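Local structure of yeast glycogen phosphorylase (Saccharomyces cerevisiae, 1YGP) at residues 531-539 / 550-558. The protein is a glycogen phosphorylase, a two-lobed carbohydrate phosphorylase of the GT-B clan that carries pyridoxal-5'-phosphate. Residues are numbered along the deposited sequence; the frame is centred on the assembly and turned at random.
Sequences KLISETLND and KLTQLEKYV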
ATOM      1  N   LYS A 531      -5.153  38.729   6.832  1.00 23.81           N
ATOM      2  CA  LYS A 531      -4.199  39.695   7.337  1.00 23.15           C
ATOM      3  C   LYS A 531      -4.907  41.047   7.341  1.00 24.64           C
ATOM      4  O   LYS A 531      -4.873  41.698   8.386  1.00 29.56           O
ATOM      5  CB  LYS A 531      -2.953  39.784   6.441  1.00 16.90           C
ATOM      6  N   LEU A 532      -5.618  41.473   6.279  1.00 21.73           N
ATOM      7  CA  LEU A 532      -6.288  42.769   6.222  1.00 19.66           C
ATOM      8  C   LEU A 532      -7.190  42.996   7.406  1.00 20.94           C
ATOM      9  O   LEU A 532      -7.108  44.062   8.014  1.00 21.42           O
ATOM     10  CB  LEU A 532      -7.151  42.926   4.960  1.00 22.03           C
ATOM     11  CG  LEU A 532      -7.927  44.238   4.675  1.00 23.56           C
ATOM     12  CD1 LEU A 532      -7.026  45.456   4.751  1.00 22.26           C
ATOM     13  CD2 LEU A 532      -8.478  44.183   3.267  1.00 22.53           C
ATOM     14  N   ILE A 533      -8.009  41.992   7.736  1.00 21.67           N
ATOM     15  CA  ILE A 533      -8.921  42.036   8.873  1.00 17.54           C
ATOM     16  C   ILE A 533      -8.119  42.091  10.165  1.00 20.66           C
ATOM     17  O   ILE A 533      -8.420  42.923  11.023  1.00 24.57           O
ATOM     18  CB  ILE A 533      -9.833  40.790   8.809  1.00 12.55           C
ATOM     19  CG1 ILE A 533     -10.808  40.997   7.691  1.00 10.77           C
ATOM     20  CG2 ILE A 533     -10.606  40.563  10.091  1.00 12.89           C
ATOM     21  CD1 ILE A 533     -11.644  39.746   7.409  1.00 19.41           C
ATOM     22  N   SER A 534      -7.080  41.271  10.345  1.00 22.42           N
ATOM     23  CA  SER A 534      -6.306  41.314  11.577  1.00 25.10           C
ATOM     24  C   SER A 534      -5.629  42.668  11.708  1.00 27.94           C
ATOM     25  O   SER A 534      -5.416  43.150  12.820  1.00 35.41           O
ATOM     26  CB  SER A 534      -5.225  40.250  11.595  1.00 20.71           C
ATOM     27  N   GLU A 535      -5.322  43.317  10.592  1.00 30.90           N
ATOM     28  CA  GLU A 535      -4.771  44.654  10.583  1.00 30.83           C
ATOM     29  C   GLU A 535      -5.867  45.658  10.934  1.00 29.49           C
ATOM     30  O   GLU A 535      -5.777  46.310  11.974  1.00 28.98           O
ATOM     31  CB  GLU A 535      -4.228  44.970   9.214  1.00 30.38           C
ATOM     32  CG  GLU A 535      -2.795  45.439   9.221  1.00 35.35           C
ATOM     33  CD  GLU A 535      -1.998  44.780   8.104  1.00 40.27           C
ATOM     34  OE1 GLU A 535      -2.229  45.073   6.926  1.00 38.16           O
ATOM     35  OE2 GLU A 535      -1.149  43.951   8.424  1.00 46.24           O
ATOM     36  N   THR A 536      -6.968  45.749  10.196  1.00 27.63           N
ATOM     37  CA  THR A 536      -7.920  46.823  10.410  1.00 32.93           C
ATOM     38  C   THR A 536      -8.613  46.756  11.754  1.00 33.43           C
ATOM     39  O   THR A 536      -8.717  47.751  12.483  1.00 36.92           O
ATOM     40  CB  THR A 536      -8.935  46.804   9.264  1.00 31.14           C
ATOM     41  OG1 THR A 536      -9.604  45.554   9.280  1.00 40.24           O
ATOM     42  CG2 THR A 536      -8.240  47.002   7.924  1.00 31.31           C
ATOM     43  N   LEU A 537      -9.029  45.548  12.107  1.00 30.18           N
ATOM     44  CA  LEU A 537      -9.682  45.372  13.368  1.00 28.96           C
ATOM     45  C   LEU A 537      -8.681  45.261  14.496  1.00 30.56           C
ATOM     46  O   LEU A 537      -9.095  45.131  15.647  1.00 31.81           O
ATOM     47  CB  LEU A 537     -10.577  44.143  13.270  1.00 27.25           C
ATOM     48  CG  LEU A 537     -12.068  44.402  13.044  1.00 25.11           C
ATOM     49  CD1 LEU A 537     -12.308  45.322  11.855  1.00 24.16           C
ATOM     50  CD2 LEU A 537     -12.746  43.066  12.825  1.00 25.56           C
ATOM     51  N   ASN A 538      -7.370  45.332  14.208  1.00 32.52           N
ATOM     52  CA  ASN A 538      -6.300  45.295  15.213  1.00 36.00           C
ATOM     53  C   ASN A 538      -6.390  44.065  16.104  1.00 34.29           C
ATOM     54  O   ASN A 538      -6.408  44.125  17.342  1.00 34.25           O
ATOM     55  CB  ASN A 538      -6.357  46.559  16.088  1.00 43.60           C
ATOM     56  CG  ASN A 538      -5.113  46.845  16.921  1.00 51.56           C
ATOM     57  OD1 ASN A 538      -4.688  47.996  16.974  1.00 59.04           O
ATOM     58  ND2 ASN A 538      -4.448  45.963  17.658  1.00 53.26           N
ATOM     59  N   ASP A 539      -6.420  42.896  15.478  1.00 31.16           N
ATOM     60  CA  ASP A 539      -6.521  41.659  16.213  1.00 27.38           C
ATOM     61  C   ASP A 539      -5.411  40.676  15.842  1.00 25.44           C
ATOM     62  O   ASP A 539      -5.662  39.664  15.193  1.00 27.90           O
ATOM     63  CB  ASP A 539      -7.917  41.121  15.933  1.00 25.43           C
ATOM     64  CG  ASP A 539      -8.298  39.841  16.651  1.00 24.39           C
ATOM     65  OD1 ASP A 539      -7.616  39.434  17.592  1.00 28.35           O
ATOM     66  OD2 ASP A 539      -9.293  39.250  16.248  1.00 24.15           O
ATOM     67  N   LYS A 550     -17.265  39.387  15.850  1.00 18.15           N
ATOM     68  CA  LYS A 550     -16.514  40.627  15.779  1.00 20.58           C
ATOM     69  C   LYS A 550     -16.398  41.197  14.367  1.00 23.01           C
ATOM     70  O   LYS A 550     -16.088  42.382  14.214  1.00 24.76           O
ATOM     71  CB  LYS A 550     -15.098  40.453  16.287  1.00 22.70           C
ATOM     72  CG  LYS A 550     -14.977  39.936  17.714  1.00 28.28           C
ATOM     73  CD  LYS A 550     -13.686  40.387  18.396  1.00 38.78           C
ATOM     74  CE  LYS A 550     -12.378  40.047  17.660  1.00 44.79           C
ATOM     75  NZ  LYS A 550     -11.248  40.740  18.267  1.00 45.91           N
ATOM     76  N   LEU A 551     -16.666  40.448  13.292  1.00 23.72           N
ATOM     77  CA  LEU A 551     -16.460  41.000  11.965  1.00 26.21           C
ATOM     78  C   LEU A 551     -17.433  42.095  11.556  1.00 24.23           C
ATOM     79  O   LEU A 551     -17.154  42.851  10.617  1.00 24.09           O
ATOM     80  CB  LEU A 551     -16.460  39.849  10.940  1.00 28.55           C
ATOM     81  CG  LEU A 551     -15.082  39.399  10.387  1.00 26.21           C
ATOM     82  CD1 LEU A 551     -14.158  38.985  11.499  1.00 23.17           C
ATOM     83  CD2 LEU A 551     -15.265  38.200   9.481  1.00 30.52           C
ATOM     84  N   THR A 552     -18.505  42.307  12.317  1.00 23.31           N
ATOM     85  CA  THR A 552     -19.442  43.386  12.037  1.00 22.67           C
ATOM     86  C   THR A 552     -18.790  44.770  12.168  1.00 26.25           C
ATOM     87  O   THR A 552     -19.235  45.747  11.558  1.00 27.68           O
ATOM     88  CB  THR A 552     -20.658  43.263  12.979  1.00 19.03           C
ATOM     89  OG1 THR A 552     -20.198  42.865  14.268  1.00 26.40           O
ATOM     90  CG2 THR A 552     -21.655  42.266  12.466  1.00 12.80           C
ATOM     91  N   GLN A 553     -17.666  44.880  12.890  1.00 28.29           N
ATOM     92  CA  GLN A 553     -16.915  46.119  13.013  1.00 29.44           C
ATOM     93  C   GLN A 553     -16.434  46.579  11.648  1.00 30.18           C
ATOM     94  O   GLN A 553     -16.278  47.787  11.436  1.00 34.90           O
ATOM     95  CB  GLN A 553     -15.709  45.932  13.912  1.00 33.13           C
ATOM     96  CG  GLN A 553     -14.963  47.232  14.244  1.00 47.11           C
ATOM     97  CD  GLN A 553     -13.665  47.049  15.036  1.00 55.22           C
ATOM     98  OE1 GLN A 553     -13.570  46.223  15.948  1.00 57.37           O
ATOM     99  NE2 GLN A 553     -12.609  47.807  14.742  1.00 54.88           N
ATOM    100  N   LEU A 554     -16.255  45.685  10.670  1.00 29.67           N
ATOM    101  CA  LEU A 554     -15.801  46.100   9.355  1.00 32.70           C
ATOM    102  C   LEU A 554     -16.779  47.092   8.725  1.00 35.16           C
ATOM    103  O   LEU A 554     -16.371  47.978   7.970  1.00 39.60           O
ATOM    104  CB  LEU A 554     -15.639  44.874   8.462  1.00 31.73           C
ATOM    105  CG  LEU A 554     -14.529  43.876   8.795  1.00 32.12           C
ATOM    106  CD1 LEU A 554     -14.854  42.561   8.116  1.00 34.76           C
ATOM    107  CD2 LEU A 554     -13.166  44.393   8.343  1.00 28.01           C
ATOM    108  N   GLU A 555     -18.058  47.050   9.115  1.00 35.27           N
ATOM    109  CA  GLU A 555     -19.071  47.962   8.601  1.00 37.14           C
ATOM    110  C   GLU A 555     -18.756  49.440   8.781  1.00 35.99           C
ATOM    111  O   GLU A 555     -19.132  50.269   7.951  1.00 32.86           O
ATOM    112  CB  GLU A 555     -20.415  47.719   9.277  1.00 44.59           C
ATOM    113  N   LYS A 556     -18.031  49.781   9.848  1.00 34.69           N
ATOM    114  CA  LYS A 556     -17.632  51.156  10.086  1.00 34.94           C
ATOM    115  C   LYS A 556     -16.741  51.666   8.946  1.00 35.51           C
ATOM    116  O   LYS A 556     -16.950  52.728   8.344  1.00 37.18           O
ATOM    117  CB  LYS A 556     -16.874  51.217  11.399  1.00 35.06           C
ATOM    118  N   TYR A 557     -15.816  50.805   8.533  1.00 34.66           N
ATOM    119  CA  TYR A 557     -14.816  51.161   7.550  1.00 34.40           C
ATOM    120  C   TYR A 557     -15.361  51.046   6.145  1.00 34.44           C
ATOM    121  O   TYR A 557     -14.603  51.250   5.189  1.00 32.88           O
ATOM    122  CB  TYR A 557     -13.582  50.260   7.676  1.00 37.34           C
ATOM    123  CG  TYR A 557     -12.986  50.188   9.076  1.00 40.85           C
ATOM    124  CD1 TYR A 557     -13.604  49.361  10.025  1.00 41.91           C
ATOM    125  CD2 TYR A 557     -11.848  50.924   9.421  1.00 37.97           C
ATOM    126  CE1 TYR A 557     -13.102  49.266  11.316  1.00 43.27           C
ATOM    127  CE2 TYR A 557     -11.334  50.825  10.722  1.00 43.32           C
ATOM    128  CZ  TYR A 557     -11.969  49.996  11.660  1.00 45.39           C
ATOM    129  OH  TYR A 557     -11.504  49.886  12.961  1.00 49.66           O
ATOM    130  N   VAL A 558     -16.663  50.776   5.982  1.00 34.66           N
ATOM    131  CA  VAL A 558     -17.232  50.672   4.647  1.00 40.90           C
ATOM    132  C   VAL A 558     -17.172  52.011   3.925  1.00 44.34           C
ATOM    133  O   VAL A 558     -16.880  52.080   2.729  1.00 48.77           O
ATOM    134  CB  VAL A 558     -18.702  50.197   4.705  1.00 39.67           C
ATOM    135  CG1 VAL A 558     -19.345  50.199   3.321  1.00 37.23           C
ATOM    136  CG2 VAL A 558     -18.732  48.760   5.213  1.00 40.01           C
TER
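L537 reaches from the end of helix 527-536 into the side chains of 550-558, a worked example of how a helix terminus can be packed against the chain that follows it. Its two methyls meet different partners: CD1 meets L554 CD2 at 3.7 Å and also approaches CE1 of the Y557 ring, while CD2 lies against the backbone oxygen of K550. The Q553 side chain runs past L537 in the opposite direction, its amide carbon CD 3.7 Å from L537 CG. One turn back, the I533 side chain crosses those of both L551 and L554 at about a right angle, with its CG2 4.1 Å from L551 CD1 and its CG1 4.2 Å from L554 CD2.

The helix closes in a Schellman motif, in which N538 takes positive phi (55°) and the amides of N538 and D539 bond back to the carbonyls of E535 and S534. After this reversal, ten residues without alpha-helix or strand separate the two segments; residues 550-555 form part of a 3-10 segment, and helix 562-584 adds F563 against T536 and L554.

Polar contacts are fewer. A weak hydrogen bond within a salt bridge links K550 NZ to D539 OD2 at 3.2 Å; the lysine chain bends at chi3 (-55°) on its way to the carboxylate, which also receives weak bonds from the amides of E543 and Y544. Q553 NE2 donates to Y557 OH at 3.0 Å, the hydroxyl lying in the amide plane, and this bond ties together two side chains that border L537. T536 OG1 donates to L532 O from 29° out of the carbonyl plane, and the same oxygen accepts a bond from T536 N.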